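Local coordinates for adenylate kinase (Desulfovibrio gigas, PDB 2XB4), which catalyses the reversible transfer of the terminal phosphate of ATP to AMP, giving two ADP, and carries a metal ion in its LID domain, at the zinc ion site. Coordinates in Å, arbitrary orientation; residue numbers count along the deposited sequence, not the author numbering. Chains: chain A/B, Adenylate kinase.

The zinc ion site. Residues chain A 129, 131-132, 135, 151, 153-156; chain B 15. With ZN (zinc ion), chain C.
Zinc sits in the LID of adenylate kinase, held by a Cys-His-Cys-Cys set. A:Cys129 closes the short strand 128-129, A:His135 follows in the loop, and A:Cys151 and A:Cys154 form a CxxC knuckle; the site probably serves to stiffen the LID. Coordination is near tetrahedral: ND1 of A:His135 lies 2.0 Å from ZN, and the SG atoms of A:Cys129, A:Cys151 and A:Cys154 each lie 2.3 Å from it. The A:Cys129-A:Cys154 sulfur pair is pinched to 97°, while the A:Cys129 sulfur and ND1 open to 120°. A:Cys129 and A:Cys151 each turn SG anti to their backbone N, whereas A:Cys154 puts its sulfur in the crowded position between N and the carbonyl carbon (chi1 74°). Backbone amides point at the sulfurs: N of A:Val153 gives a hydrogen bond to SG of A:Cys151 at 3.4 Å, joined by N of A:Cys154, and N of A:Asn132 reaches SG of A:Cys129 at 3.5 Å. The side-chain amide ND2 of A:Asn131 donates to SG of A:Cys154 at 3.4 Å. These donors would be expected to offset part of the sulfurs' negative charge. The imidazole is sandwiched, with A:Val153 CG1 over the centre of one face and A:Asn132 CB toward the rim of the other. Since the enzyme is a monomer, the contact with chain B may come from crystal packing: NE2 of A:His135 donates, nearly in the ring plane, to the hydroxyl OG1 of B:Thr15 in helix 13-24 at 2.9 Å.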
loop_
_atom_site.group_PDB
_atom_site.type_symbol
_atom_site.label_atom_id
_atom_site.label_comp_id
_atom_site.label_asym_id
_atom_site.label_seq_id
_atom_site.Cartn_x
_atom_site.Cartn_y
_atom_site.Cartn_z
ATOM N N CYS A 129 1.352 11.782 3.124
ATOM C CA CYS A 129 1.401 12.600 1.936
ATOM C C CYS A 129 2.013 11.880 0.736
ATOM O O CYS A 129 3.128 11.313 0.814
ATOM C CB CYS A 129 2.217 13.877 2.274
ATOM S SG CYS A 129 2.487 15.027 0.839
ATOM N N ASN A 131 3.273 13.270 -1.873
ATOM C CA ASN A 131 4.454 13.973 -2.436
ATOM C C ASN A 131 5.689 13.714 -1.580
ATOM O O ASN A 131 6.817 13.638 -2.121
ATOM C CB ASN A 131 4.255 15.508 -2.485
ATOM C CG ASN A 131 3.146 15.945 -3.460
ATOM O OD1 ASN A 131 2.801 15.241 -4.404
ATOM N ND2 ASN A 131 2.615 17.130 -3.230
ATOM N N ASN A 132 5.505 13.671 -0.262
ATOM C CA ASN A 132 6.671 13.430 0.595
ATOM C C ASN A 132 6.222 12.761 1.893
ATOM O O ASN A 132 5.521 13.385 2.701
ATOM C CB ASN A 132 7.339 14.781 0.920
ATOM C CG ASN A 132 8.688 14.617 1.697
ATOM O OD1 ASN A 132 8.879 13.676 2.452
ATOM N ND2 ASN A 132 9.587 15.586 1.528
ATOM N N HIS A 135 6.168 14.314 5.621
ATOM C CA HIS A 135 5.271 15.465 6.079
ATOM C C HIS A 135 4.227 14.994 7.121
ATOM O O HIS A 135 3.334 14.290 6.743
ATOM C CB HIS A 135 4.492 16.080 4.870
ATOM C CG HIS A 135 5.385 16.803 3.878
ATOM N ND1 HIS A 135 4.928 17.232 2.643
ATOM C CD2 HIS A 135 6.671 17.225 3.971
ATOM C CE1 HIS A 135 5.924 17.820 1.986
ATOM N NE2 HIS A 135 6.983 17.848 2.779
ATOM N N CYS A 151 -2.428 17.479 2.429
ATOM C CA CYS A 151 -1.256 17.649 3.302
ATOM C C CYS A 151 -1.132 19.084 3.820
ATOM O O CYS A 151 -1.190 20.009 3.012
ATOM C CB CYS A 151 0.023 17.261 2.507
ATOM S SG CYS A 151 1.504 17.488 3.536
ATOM N N VAL A 153 1.453 20.544 4.940
ATOM C CA VAL A 153 2.781 21.129 4.611
ATOM C C VAL A 153 2.788 21.579 3.163
ATOM O O VAL A 153 3.237 22.678 2.871
ATOM C CB VAL A 153 3.929 20.064 4.767
ATOM C CG1 VAL A 153 5.318 20.696 4.430
ATOM C CG2 VAL A 153 3.989 19.501 6.181
ATOM N N CYS A 154 2.328 20.730 2.238
ATOM C CA CYS A 154 2.537 21.032 0.809
ATOM C C CYS A 154 1.285 20.952 -0.056
ATOM O O CYS A 154 1.353 21.271 -1.258
ATOM C CB CYS A 154 3.632 20.130 0.195
ATOM S SG CYS A 154 2.978 18.382 -0.040
ATOM N N GLY A 155 0.162 20.542 0.516
ATOM C CA GLY A 155 -1.108 20.447 -0.224
ATOM C C GLY A 155 -1.224 19.173 -1.047
ATOM O O GLY A 155 -2.206 18.976 -1.762
ATOM N N GLY A 156 -0.290 18.247 -0.891
ATOM C CA GLY A 156 -0.388 16.960 -1.609
ATOM C C GLY A 156 -1.542 16.101 -1.115
ATOM O O GLY A 156 -2.069 16.258 -0.010
ATOM N N THR B 15 8.411 21.130 1.543
ATOM C CA THR B 15 9.059 21.408 2.801
ATOM C C THR B 15 9.637 22.803 2.867
ATOM O O THR B 15 9.438 23.516 3.855
ATOM C CB THR B 15 10.147 20.382 3.092
ATOM O OG1 THR B 15 9.552 19.089 3.061
ATOM C CG2 THR B 15 10.728 20.605 4.505
HETATM ZN ZN ZN C . 3.070 17.017 1.867
#